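Local coordinates for glycerophosphoryl diester phosphodiesterase (Parabacteroides distasonis, PDB 3MZ2), which probably hydrolyses glycerophosphodiesters, as other members of its TIM-barrel phosphodiesterase family do, at residues A[283-286]-A[287-290]; A[54-57]-A[58-62]; A[248-251]-A[252-256]; A[200-203]-A[204-207]; A[127-130]-A[131-135]. All coordinates share one frame; numbering follows the deposited sequence.

Contact 1: A[283-286]-A[287-290]; sequences SSKG and KFFS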
loop_
_atom_site.group_PDB
_atom_site.type_symbol
_atom_site.label_atom_id
_atom_site.label_comp_id
_atom_site.label_asym_id
_atom_site.label_seq_id
_atom_site.Cartn_x
_atom_site.Cartn_y
_atom_site.Cartn_z
ATOM N N SER A 283 5.402 3.617 38.594
ATOM C CA SER A 283 6.023 3.944 37.304
ATOM C C SER A 283 5.947 5.435 37.009
ATOM O O SER A 283 4.928 6.074 37.251
ATOM C CB SER A 283 5.357 3.163 36.180
ATOM O OG SER A 283 5.712 3.645 34.892
ATOM N N SER A 284 7.019 5.976 36.440
ATOM C CA SER A 284 7.034 7.342 35.912
ATOM C C SER A 284 5.940 7.582 34.885
ATOM O O SER A 284 5.591 8.732 34.596
ATOM C CB SER A 284 8.384 7.653 35.277
ATOM O OG SER A 284 8.652 6.819 34.168
ATOM N N LYS A 285 5.376 6.507 34.331
ATOM C CA LYS A 285 4.332 6.632 33.315
ATOM C C LYS A 285 2.915 6.520 33.873
ATOM O O LYS A 285 1.935 6.707 33.143
ATOM C CB LYS A 285 4.500 5.573 32.229
ATOM C CG LYS A 285 5.853 5.507 31.608
ATOM C CD LYS A 285 6.135 6.718 30.778
ATOM C CE LYS A 285 7.343 6.479 29.894
ATOM N NZ LYS A 285 7.701 7.758 29.179
ATOM N N GLY A 286 2.800 6.275 35.168
ATOM C CA GLY A 286 1.475 6.117 35.812
ATOM C C GLY A 286 0.573 7.324 35.623
ATOM O O GLY A 286 -0.654 7.192 35.525
ATOM N N LYS A 287 1.178 8.500 35.555
ATOM C CA LYS A 287 0.421 9.749 35.438
ATOM C C LYS A 287 -0.402 9.884 34.153
ATOM O O LYS A 287 -1.312 10.698 34.074
ATOM C CB LYS A 287 1.388 10.922 35.521
ATOM C CG LYS A 287 2.430 10.961 34.417
ATOM C CD LYS A 287 3.272 12.195 34.601
ATOM C CE LYS A 287 4.300 12.369 33.520
ATOM N NZ LYS A 287 5.148 13.580 33.777
ATOM N N PHE A 288 -0.058 9.104 33.131
ATOM C CA PHE A 288 -0.732 9.178 31.852
ATOM C C PHE A 288 -2.027 8.366 31.751
ATOM O O PHE A 288 -2.616 8.314 30.656
ATOM C CB PHE A 288 0.234 8.744 30.724
ATOM C CG PHE A 288 1.405 9.685 30.530
ATOM C CD1 PHE A 288 1.196 10.957 30.038
ATOM C CD2 PHE A 288 2.693 9.293 30.840
ATOM C CE1 PHE A 288 2.249 11.841 29.877
ATOM C CE2 PHE A 288 3.784 10.197 30.669
ATOM C CZ PHE A 288 3.553 11.435 30.163
ATOM N N PHE A 289 -2.412 7.699 32.823
ATOM C CA PHE A 289 -3.550 6.797 32.802
ATOM C C PHE A 289 -4.610 7.256 33.772
ATOM O O PHE A 289 -4.317 7.606 34.927
ATOM C CB PHE A 289 -3.097 5.387 33.189
ATOM C CG PHE A 289 -2.155 4.767 32.216
ATOM C CD1 PHE A 289 -0.785 4.987 32.321
ATOM C CD2 PHE A 289 -2.630 4.001 31.179
ATOM C CE1 PHE A 289 0.100 4.433 31.426
ATOM C CE2 PHE A 289 -1.741 3.431 30.280
ATOM C CZ PHE A 289 -0.380 3.651 30.409
ATOM N N SER A 290 -5.858 7.186 33.339
ATOM C CA SER A 290 -6.996 7.566 34.177
ATOM C C SER A 290 -8.242 6.805 33.730
ATOM O O SER A 290 -8.143 5.816 33.000
ATOM C CB SER A 290 -7.227 9.085 34.126
ATOM O OG SER A 290 -8.125 9.502 35.144
HETATM O O HOH W 1 3.517 8.578 37.312
#
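Two carbonyl oxygens lie at the edge of the Phe289 ring, Gly286 O in its plane and Lys285 O close to it, the latter 3.3 Å from Phe289 CD1. The neighbouring ring, Phe288, also has Lys285 O near its plane, 3.5 Å from Phe288 CD2, while the aliphatic CG of Lys287 lies above one of its faces toward the rim. One carbonyl thus meets the edges of both phenyl rings, whose C-H groups present a weakly positive rim to its oxygen. Both rings reach it because each CG stands beside its backbone N, anti to the carbonyl carbon (chi1 -66° in Phe288, -65° in Phe289). The side chains of Lys285 and Phe288 also touch, CD of the lysine 4.2 Å from CE2 of the ring.

The backbone beneath is a tight turn. A type I turn from Ser283 to Gly286 carries an ST turn, in which Lys285 N donates to Ser283 OG at 2.9 Å, and runs on into a short 3-10 segment. Phe288 N then donates to Lys285 O at 3.1 Å, and Phe289 N to Gly286 O at 3.3 Å. A water joins Ser283 O to Lys287 N, the second bond being weak.

The hydroxyls of Ser283 and Ser284 bond to Asp29, and Lys285 NZ to Gln25 O. Phe288 meets Phe23 of helix 17-23 edge-to-face, and Phe289 packs on Leu12 as the chain enters strand 289-291, antiparallel to strand 10-12.

Contact 2: A[54-57]-A[58-62]; sequences ENTL and SYTPA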
loop_
_atom_site.group_PDB
_atom_site.type_symbol
_atom_site.label_atom_id
_atom_site.label_comp_id
_atom_site.label_asym_id
_atom_site.label_seq_id
_atom_site.Cartn_x
_atom_site.Cartn_y
_atom_site.Cartn_z
ATOM N N GLU A 54 -14.662 1.532 22.102
ATOM C CA GLU A 54 -15.254 1.775 23.428
ATOM C C GLU A 54 -15.212 0.525 24.332
ATOM O O GLU A 54 -14.862 0.602 25.541
ATOM C CB GLU A 54 -16.703 2.255 23.253
ATOM C CG GLU A 54 -16.819 3.577 22.540
ATOM C CD GLU A 54 -18.199 3.862 21.917
ATOM O OE1 GLU A 54 -19.186 3.132 22.221
ATOM O OE2 GLU A 54 -18.272 4.834 21.112
ATOM N N ASN A 55 -15.580 -0.606 23.753
ATOM C CA ASN A 55 -15.503 -1.896 24.442
ATOM C C ASN A 55 -14.087 -2.188 24.915
ATOM O O ASN A 55 -13.871 -2.527 26.086
ATOM C CB ASN A 55 -15.973 -3.029 23.526
ATOM C CG ASN A 55 -16.053 -4.375 24.253
ATOM O OD1 ASN A 55 -16.776 -4.494 25.245
ATOM N ND2 ASN A 55 -15.359 -5.387 23.743
ATOM N N THR A 56 -13.105 -2.024 24.054
ATOM C CA THR A 56 -11.736 -2.273 24.476
ATOM C C THR A 56 -11.340 -1.395 25.670
ATOM O O THR A 56 -10.772 -1.895 26.612
ATOM C CB THR A 56 -10.730 -2.074 23.326
ATOM O OG1 THR A 56 -11.023 -2.995 22.272
ATOM C CG2 THR A 56 -9.265 -2.295 23.756
ATOM N N LEU A 57 -11.613 -0.094 25.630
ATOM C CA LEU A 57 -11.296 0.772 26.766
ATOM C C LEU A 57 -11.974 0.411 28.091
ATOM O O LEU A 57 -11.455 0.743 29.165
ATOM C CB LEU A 57 -11.585 2.217 26.439
ATOM C CG LEU A 57 -10.733 2.820 25.328
ATOM C CD1 LEU A 57 -11.010 4.309 25.284
ATOM C CD2 LEU A 57 -9.239 2.543 25.466
ATOM N N SER A 58 -13.121 -0.277 28.056
ATOM C CA SER A 58 -13.776 -0.732 29.285
ATOM C C SER A 58 -12.928 -1.752 30.057
ATOM O O SER A 58 -13.047 -1.880 31.275
ATOM C CB SER A 58 -15.151 -1.344 28.973
ATOM O OG SER A 58 -15.968 -0.441 28.241
ATOM N N TYR A 59 -12.069 -2.483 29.340
ATOM C CA TYR A 59 -11.175 -3.503 29.926
ATOM C C TYR A 59 -9.712 -3.072 30.082
ATOM O O TYR A 59 -9.020 -3.527 30.991
ATOM C CB TYR A 59 -11.186 -4.758 29.062
ATOM C CG TYR A 59 -12.504 -5.467 28.990
ATOM C CD1 TYR A 59 -13.427 -5.140 28.029
ATOM C CD2 TYR A 59 -12.801 -6.521 29.864
ATOM C CE1 TYR A 59 -14.654 -5.798 27.938
ATOM C CE2 TYR A 59 -14.027 -7.199 29.783
ATOM C CZ TYR A 59 -14.949 -6.824 28.809
ATOM O OH TYR A 59 -16.172 -7.461 28.686
ATOM N N THR A 60 -9.221 -2.210 29.190
ATOM C CA THR A 60 -7.850 -1.804 29.218
ATOM C C THR A 60 -7.598 -0.450 28.612
ATOM O O THR A 60 -8.245 -0.105 27.634
ATOM C CB THR A 60 -6.980 -2.876 28.453
ATOM O OG1 THR A 60 -5.587 -2.539 28.526
ATOM C CG2 THR A 60 -7.422 -3.039 26.969
ATOM N N PRO A 61 -6.610 0.316 29.122
ATOM C CA PRO A 61 -6.138 1.433 28.299
ATOM C C PRO A 61 -5.515 0.902 27.027
ATOM O O PRO A 61 -4.896 -0.156 27.047
ATOM C CB PRO A 61 -5.081 2.112 29.183
ATOM C CG PRO A 61 -4.705 1.127 30.147
ATOM C CD PRO A 61 -5.814 0.174 30.353
ATOM N N ALA A 62 -5.713 1.604 25.913
ATOM C CA ALA A 62 -5.130 1.194 24.661
ATOM C C ALA A 62 -5.132 2.391 23.707
ATOM O O ALA A 62 -5.898 3.324 23.884
ATOM C CB ALA A 62 -5.928 0.026 24.049
HETATM O O HOH W 2 -17.599 -6.889 26.301
#
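Thr56 O is gripped by two backbone donors: Thr60 N approaches nearly along the C=O axis at 3.0 Å, whereas Tyr59 N, at 3.1 Å, comes from above the carbonyl plane. The oxygen thus takes both an i+3 and an i+4 donor as helix 50-59 ends. Two residues earlier, Glu54 O accepts Ser58 N at 3.2 Å and, in the conformer described, Ser58 OG as well.

On one flank Asn55 and Tyr59 pass each other at a slant, amide and ring planes 77° apart; Asn55 CG stands anti to the backbone N (chi1 -174°), which brings the amide up to the ring. Asn55 O lies in the plane of the tyrosine ring at its edge, and a water ties Asn55 OD1, 2.7 Å away, to Tyr59 OH. On the buried flank the methyls CG2 of Thr56 and Thr60 lie alongside each other at 3.8 Å, and Leu57 CD2 reaches 3.7 Å from Ala62 N. Leu57 CA also makes a CH...O contact with Thr60 O.

Helix 50-59 here leads into strand 63-70 of a beta-alpha-beta unit, with helix 268-275 against Asn55, Thr56 and Tyr59, and helix 122-129 against Leu57.

Contact 3: A[248-251]-A[252-256]; sequences RAEA and YRMII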
loop_
_atom_site.group_PDB
_atom_site.type_symbol
_atom_site.label_atom_id
_atom_site.label_comp_id
_atom_site.label_asym_id
_atom_site.label_seq_id
_atom_site.Cartn_x
_atom_site.Cartn_y
_atom_site.Cartn_z
ATOM N N ARG A 248 -2.265 -18.279 23.623
ATOM C CA ARG A 248 -2.109 -16.855 23.292
ATOM C C ARG A 248 -1.602 -16.061 24.512
ATOM O O ARG A 248 -0.694 -15.259 24.401
ATOM C CB ARG A 248 -3.387 -16.290 22.749
ATOM C CG ARG A 248 -3.810 -16.886 21.384
ATOM C CD ARG A 248 -5.000 -16.130 20.835
ATOM N NE ARG A 248 -6.285 -16.266 21.547
ATOM C CZ ARG A 248 -7.220 -17.193 21.322
ATOM N NH1 ARG A 248 -7.035 -18.208 20.471
ATOM N NH2 ARG A 248 -8.346 -17.123 21.988
ATOM N N ALA A 249 -2.109 -16.347 25.695
ATOM C CA ALA A 249 -1.720 -15.627 26.914
ATOM C C ALA A 249 -0.282 -15.813 27.266
ATOM O O ALA A 249 0.403 -14.853 27.589
ATOM C CB ALA A 249 -2.619 -16.013 28.104
ATOM N N GLU A 250 0.196 -17.044 27.155
ATOM C CA GLU A 250 1.605 -17.334 27.361
ATOM C C GLU A 250 2.464 -16.528 26.393
ATOM O O GLU A 250 3.510 -15.937 26.788
ATOM C CB GLU A 250 1.885 -18.840 27.225
ATOM C CG GLU A 250 3.328 -19.220 27.601
ATOM C CD GLU A 250 4.331 -18.919 26.530
ATOM O OE1 GLU A 250 3.994 -19.070 25.320
ATOM O OE2 GLU A 250 5.460 -18.513 26.911
ATOM N N ALA A 251 2.034 -16.465 25.133
ATOM C CA ALA A 251 2.766 -15.763 24.106
ATOM C C ALA A 251 2.848 -14.251 24.380
ATOM O O ALA A 251 3.891 -13.628 24.247
ATOM C CB ALA A 251 2.102 -16.025 22.719
ATOM N N TYR A 252 1.747 -13.645 24.819
ATOM C CA TYR A 252 1.748 -12.225 25.125
ATOM C C TYR A 252 2.684 -11.916 26.293
ATOM O O TYR A 252 3.443 -10.959 26.256
ATOM C CB TYR A 252 0.330 -11.724 25.428
ATOM C CG TYR A 252 -0.685 -11.949 24.305
ATOM C CD1 TYR A 252 -0.368 -11.702 22.975
ATOM C CD2 TYR A 252 -1.977 -12.367 24.609
ATOM C CE1 TYR A 252 -1.297 -11.901 21.961
ATOM C CE2 TYR A 252 -2.922 -12.579 23.603
ATOM C CZ TYR A 252 -2.581 -12.336 22.283
ATOM O OH TYR A 252 -3.523 -12.543 21.304
ATOM N N ARG A 253 2.644 -12.743 27.329
ATOM C CA ARG A 253 3.619 -12.588 28.423
ATOM C C ARG A 253 5.068 -12.744 27.996
ATOM O O ARG A 253 5.920 -11.968 28.411
ATOM C CB ARG A 253 3.250 -13.528 29.604
ATOM C CG ARG A 253 2.024 -13.080 30.381
ATOM C CD ARG A 253 1.810 -13.959 31.584
ATOM N NE ARG A 253 1.472 -15.351 31.273
ATOM C CZ ARG A 253 0.228 -15.822 31.104
ATOM N NH1 ARG A 253 -0.852 -14.998 31.221
ATOM N NH2 ARG A 253 0.060 -17.116 30.834
HETATM N N MSE A 254 5.358 -13.717 27.135
HETATM C CA MSE A 254 6.727 -13.939 26.660
HETATM C C MSE A 254 7.240 -12.679 25.941
HETATM O O MSE A 254 8.377 -12.251 26.146
HETATM C CB MSE A 254 6.765 -15.169 25.756
HETATM C CG MSE A 254 8.081 -15.419 25.126
HETATM SE SE MSE A 254 8.300 -17.339 24.707
HETATM C CE MSE A 254 6.712 -17.615 23.533
ATOM N N ILE A 255 6.371 -12.031 25.153
ATOM C CA ILE A 255 6.761 -10.822 24.442
ATOM C C ILE A 255 7.192 -9.741 25.426
ATOM O O ILE A 255 8.247 -9.124 25.245
ATOM C CB ILE A 255 5.676 -10.296 23.501
ATOM C CG1 ILE A 255 5.512 -11.284 22.338
ATOM C CG2 ILE A 255 6.051 -8.898 23.008
ATOM C CD1 ILE A 255 4.161 -11.209 21.614
ATOM N N ILE A 256 6.418 -9.537 26.496
ATOM C CA ILE A 256 6.770 -8.533 27.495
ATOM C C ILE A 256 8.092 -8.940 28.232
ATOM O O ILE A 256 8.996 -8.122 28.445
ATOM C CB ILE A 256 5.597 -8.274 28.477
ATOM C CG1 ILE A 256 4.359 -7.730 27.722
ATOM C CG2 ILE A 256 5.995 -7.302 29.583
ATOM C CD1 ILE A 256 4.634 -6.479 26.840
#
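Helix 245-257, the crossover between parallel strands 231-234 and 262-265, is held here by i to i+4 backbone bonds; at Arg248 O with Tyr252 and Ala249 O with Arg253, the carbonyl that accepts the N-H also lies against the side chain of the same residue. Tyr252 N bonds to Arg248 O at 3.0 Å, and the Tyr252 ring folds back so that the same oxygen lies over one of its faces, toward the rim, 3.2 Å from CD2. The ring and the arginine chain run alongside each other in the same direction, Arg248 CB 3.8 Å from Tyr252 CE2. Their polar ends go to other partners: Arg248 forms a salt bridge with Glu270, and Tyr252 OH bonds to Asp240.

One residue along, Arg253 N meets Ala249 O in an almost straight bond (N-H...O 174°). Arg253 bends at its third torsion (chi3 -66°), which lays the guanidinium over the helix with Ala249 O above the centre of one face; its NH1 stands 3.7 Å from Ala249 CB and bonds to Ala274 O.

In this beta-alpha-beta unit the inward side of the helix bears Tyr252, packed on helix 268-275 and Ser265, and Ile255, packed on Ile263. At Tyr252, an alanine here would probably open a gap beside Val271 and Ala274 and leave Asp240 without its phenol partner.

On the outer side the selenomethionine at Met254 crosses Glu250, in the conformer described, at a slant. Met254 N closes the backbone pair with Glu250 O at 2.9 Å, while Ile255 CG1 packs 3.4 Å from Ala251 O.

Contact 4: A[200-203]-A[204-207]; sequences IPWS and HIMA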
loop_
_atom_site.group_PDB
_atom_site.type_symbol
_atom_site.label_atom_id
_atom_site.label_comp_id
_atom_site.label_asym_id
_atom_site.label_seq_id
_atom_site.Cartn_x
_atom_site.Cartn_y
_atom_site.Cartn_z
ATOM N N ILE A 200 14.661 12.541 11.203
ATOM C CA ILE A 200 13.448 12.443 12.007
ATOM C C ILE A 200 13.839 12.330 13.476
ATOM O O ILE A 200 14.506 11.370 13.854
ATOM C CB ILE A 200 12.585 11.226 11.652
ATOM C CG1 ILE A 200 12.431 11.140 10.137
ATOM C CG2 ILE A 200 11.203 11.327 12.359
ATOM C CD1 ILE A 200 11.746 12.337 9.505
ATOM N N PRO A 201 13.392 13.274 14.323
ATOM C CA PRO A 201 13.749 13.138 15.739
ATOM C C PRO A 201 13.225 11.862 16.362
ATOM O O PRO A 201 12.075 11.530 16.174
ATOM C CB PRO A 201 13.082 14.353 16.397
ATOM C CG PRO A 201 12.729 15.274 15.265
ATOM C CD PRO A 201 12.536 14.447 14.070
ATOM N N TRP A 202 14.070 11.136 17.102
ATOM C CA TRP A 202 13.632 9.909 17.728
ATOM C C TRP A 202 12.520 10.215 18.770
ATOM O O TRP A 202 11.696 9.349 19.039
ATOM C CB TRP A 202 14.831 9.162 18.364
ATOM C CG TRP A 202 15.740 8.502 17.373
ATOM C CD1 TRP A 202 17.084 8.739 17.208
ATOM C CD2 TRP A 202 15.406 7.451 16.474
ATOM N NE1 TRP A 202 17.583 7.939 16.207
ATOM C CE2 TRP A 202 16.585 7.116 15.759
ATOM C CE3 TRP A 202 14.211 6.778 16.185
ATOM C CZ2 TRP A 202 16.601 6.135 14.753
ATOM C CZ3 TRP A 202 14.204 5.772 15.203
ATOM C CH2 TRP A 202 15.408 5.476 14.489
ATOM N N SER A 203 12.528 11.419 19.327
ATOM C CA SER A 203 11.480 11.824 20.236
ATOM C C SER A 203 10.104 11.808 19.574
ATOM O O SER A 203 9.091 11.781 20.259
ATOM C CB SER A 203 11.750 13.204 20.807
ATOM O OG SER A 203 11.840 14.203 19.806
ATOM N N HIS A 204 10.070 11.907 18.252
ATOM C CA HIS A 204 8.794 11.829 17.523
ATOM C C HIS A 204 8.448 10.443 16.929
ATOM O O HIS A 204 7.512 10.332 16.113
ATOM C CB HIS A 204 8.822 12.881 16.416
ATOM C CG HIS A 204 8.698 14.263 16.961
ATOM N ND1 HIS A 204 7.638 15.092 16.690
ATOM C CD2 HIS A 204 9.509 14.947 17.805
ATOM C CE1 HIS A 204 7.801 16.237 17.339
ATOM N NE2 HIS A 204 8.941 16.187 17.995
ATOM N N ILE A 205 9.160 9.419 17.393
ATOM C CA ILE A 205 9.039 8.063 16.919
ATOM C C ILE A 205 8.684 7.059 18.041
ATOM O O ILE A 205 9.272 7.072 19.124
ATOM C CB ILE A 205 10.281 7.625 16.171
ATOM C CG1 ILE A 205 10.353 8.426 14.872
ATOM C CG2 ILE A 205 10.237 6.111 15.878
ATOM C CD1 ILE A 205 11.570 8.106 14.043
HETATM N N MSE A 206 7.670 6.240 17.735
HETATM C CA MSE A 206 7.452 4.939 18.385
HETATM C C MSE A 206 7.682 3.923 17.278
HETATM O O MSE A 206 7.263 4.167 16.148
HETATM C CB MSE A 206 6.032 4.852 18.972
HETATM C CG MSE A 206 5.709 3.526 19.677
HETATM SE SE MSE A 206 4.947 2.224 18.372
HETATM C CE MSE A 206 3.162 3.045 18.380
ATOM N N ALA A 207 8.345 2.803 17.592
ATOM C CA ALA A 207 8.769 1.890 16.540
ATOM C C ALA A 207 8.030 0.577 16.493
ATOM O O ALA A 207 7.960 -0.101 17.511
ATOM C CB ALA A 207 10.282 1.629 16.649
#
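Two successive i to i+3 backbone bonds, His204 N to Pro201 O at 2.9 Å and Ile205 N to Trp202 O at 3.0 Å, wind the chain through a short 3-10 turn. Beyond it the chain straightens into a strand.

Ile205 is the centre of the apolar contact. Its CG1 branch lies beside the backbone N and extends on (chi2 179°), which drives CD1 between two partners: Ile200 CG2 at 3.7 Å, the two isoleucines crossing at about a right angle, and Trp202 CE3, also at 3.7 Å, met obliquely. The other branch, CG2, touches the same six-membered ring at CZ3. With Ile205 cut back, an alanine in its place would probably leave a gap between Trp202 and Ile200 and set the indole less firmly against the turn, though Trp202 NE1 would still be tied to Glu196.

On the other side the His204 imidazole stands beside the turn, its CD2 edge against Ser203 and Pro201. Ser203 OG lies at the ring's edge, 3.2 Å from CD2, and Pro201 CB approaches CD2 obliquely at 3.9 Å. The ring is held by ND1, which bonds to Phe180 O.

The 3-10 turn lies in the connection from helix 189-197 to strand 205-210, an alpha-to-beta loop of the TIM barrel, and hands the chain on beside strand 182-185.

Contact 5: A[127-130]-A[131-135]; sequences RWAR and GKTIL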
loop_
_atom_site.group_PDB
_atom_site.type_symbol
_atom_site.label_atom_id
_atom_site.label_comp_id
_atom_site.label_asym_id
_atom_site.label_seq_id
_atom_site.Cartn_x
_atom_site.Cartn_y
_atom_site.Cartn_z
ATOM N N ARG A 127 -12.881 12.933 16.840
ATOM C CA ARG A 127 -13.647 13.708 17.826
ATOM C C ARG A 127 -13.845 12.932 19.126
ATOM O O ARG A 127 -13.708 13.473 20.226
ATOM C CB ARG A 127 -15.010 14.114 17.257
ATOM C CG ARG A 127 -14.935 15.169 16.148
ATOM C CD ARG A 127 -16.290 15.900 15.965
ATOM N NE ARG A 127 -16.782 16.409 17.236
ATOM C CZ ARG A 127 -18.066 16.568 17.530
ATOM N NH1 ARG A 127 -18.989 16.281 16.621
ATOM N NH2 ARG A 127 -18.422 17.029 18.726
ATOM N N TRP A 128 -14.126 11.648 18.997
ATOM C CA TRP A 128 -14.280 10.752 20.149
ATOM C C TRP A 128 -12.983 10.474 20.883
ATOM O O TRP A 128 -12.946 10.387 22.090
ATOM C CB TRP A 128 -14.862 9.433 19.661
ATOM C CG TRP A 128 -14.917 8.383 20.739
ATOM C CD1 TRP A 128 -15.890 8.246 21.708
ATOM C CD2 TRP A 128 -13.950 7.380 20.998
ATOM N NE1 TRP A 128 -15.578 7.191 22.539
ATOM C CE2 TRP A 128 -14.384 6.654 22.130
ATOM C CE3 TRP A 128 -12.742 7.008 20.385
ATOM C CZ2 TRP A 128 -13.658 5.545 22.641
ATOM C CZ3 TRP A 128 -12.006 5.929 20.924
ATOM C CH2 TRP A 128 -12.472 5.232 22.040
ATOM N N ALA A 129 -11.897 10.361 20.147
ATOM C CA ALA A 129 -10.631 9.953 20.747
ATOM C C ALA A 129 -10.033 11.038 21.661
ATOM O O ALA A 129 -9.285 10.718 22.583
ATOM C CB ALA A 129 -9.639 9.556 19.656
ATOM N N ARG A 130 -10.308 12.308 21.370
ATOM C CA ARG A 130 -9.686 13.417 22.094
ATOM C C ARG A 130 -9.960 13.280 23.594
ATOM O O ARG A 130 -11.129 13.291 24.005
ATOM C CB ARG A 130 -10.240 14.747 21.587
ATOM C CG ARG A 130 -9.490 16.000 22.062
ATOM C CD ARG A 130 -10.200 17.254 21.538
ATOM N NE ARG A 130 -9.782 18.517 22.143
ATOM C CZ ARG A 130 -10.398 19.676 21.909
ATOM N NH1 ARG A 130 -11.446 19.713 21.089
ATOM N NH2 ARG A 130 -9.965 20.793 22.484
ATOM N N GLY A 131 -8.901 13.154 24.401
ATOM C CA GLY A 131 -9.055 13.009 25.858
ATOM C C GLY A 131 -9.288 11.599 26.360
ATOM O O GLY A 131 -9.448 11.387 27.583
ATOM N N LYS A 132 -9.371 10.637 25.433
ATOM C CA LYS A 132 -9.534 9.239 25.784
ATOM C C LYS A 132 -8.373 8.340 25.362
ATOM O O LYS A 132 -7.989 7.441 26.107
ATOM C CB LYS A 132 -10.807 8.671 25.193
ATOM C CG LYS A 132 -12.056 9.407 25.582
ATOM C CD LYS A 132 -13.261 8.729 24.976
ATOM C CE LYS A 132 -14.506 9.564 25.194
ATOM N NZ LYS A 132 -14.642 10.858 24.388
ATOM N N THR A 133 -7.838 8.537 24.157
ATOM C CA THR A 133 -6.873 7.616 23.586
ATOM C C THR A 133 -6.068 8.337 22.473
ATOM O O THR A 133 -6.138 9.549 22.328
ATOM C CB THR A 133 -7.608 6.349 23.034
ATOM O OG1 THR A 133 -6.651 5.377 22.564
ATOM C CG2 THR A 133 -8.550 6.685 21.902
ATOM N N ILE A 134 -5.296 7.580 21.722
ATOM C CA ILE A 134 -4.534 8.064 20.594
ATOM C C ILE A 134 -4.885 7.144 19.454
ATOM O O ILE A 134 -4.909 5.928 19.630
ATOM C CB ILE A 134 -3.016 7.929 20.848
ATOM C CG1 ILE A 134 -2.596 8.601 22.128
ATOM C CG2 ILE A 134 -2.170 8.449 19.633
ATOM C CD1 ILE A 134 -1.320 8.114 22.669
ATOM N N LEU A 135 -5.172 7.691 18.284
ATOM C CA LEU A 135 -5.392 6.913 17.101
ATOM C C LEU A 135 -4.115 6.885 16.271
ATOM O O LEU A 135 -3.319 7.860 16.259
ATOM C CB LEU A 135 -6.521 7.578 16.278
ATOM C CG LEU A 135 -7.869 7.808 16.977
ATOM C CD1 LEU A 135 -8.833 8.532 16.033
ATOM C CD2 LEU A 135 -8.419 6.510 17.504
HETATM O O HOH W 3 -13.056 12.745 26.192
#
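Lys132 lies across one face of the Trp128 indole while its ammonium turns back to the tryptophan's own carbonyl. The aliphatic part does the stacking: CD sits over the five-membered ring in a CH-pi contact, 3.9 Å from the ring centroid. A bend at the last torsion (chi4 72°) then places NZ 2.9 Å from Trp128 O, in the carbonyl plane on a lone pair, and at 4.3 Å from the same centroid in a cation-pi contact.

The compact side is apolar. Ala129 CB packs against Leu135 CG at 3.7 Å and against Thr133 CG2, which also reaches Trp128 CZ3 obliquely. Beneath it Ala129 O accepts both Lys132 N at 2.9 Å and Thr133 N at 3.1 Å, closing the end of helix 122-129, and Thr133 OG1 bonds to Ala62 O.

Arg130 and Gly131 form the exposed side, where Arg130 is the first residue to leave helical backbone angles. At Gly131 the backbone angles (phi 85°) would jam any CB against Arg130 O, which calls for glycine. A water bridges this exposed side, donating to Arg130 O and accepting from Lys132 NZ at 3.1 Å.

The ammonium is thus shared among a carbonyl, a water and an aromatic face near the C-terminal end of the helix, whose partial negative charge would probably help to stabilise the lysine's positive charge.

Overall arrangement
Along the chain the order is contact 2, contact 5, contact 4, contact 3 and contact 1. Contacts 2 and 5, with centres 12 Å apart, touch where helix 50-59 packs on helix 122-129, Leu57 CD1 lying 3.7 Å from Trp128 CH2. Contact 1 meets contact 2 through Phe289 and Pro61. Contacts 3 and 4 stand apart from the rest, and contact 4 lies across the chain's centre from contact 2, about 26 Å between centres. In the parallel barrel, contacts 2, 4 and 5 lie where helices or turns lead into strands and contact 3 within a crossover helix, whereas contact 1 leads the chain into its last strand, 289-291, in the separate two-stranded sheet with 10-12.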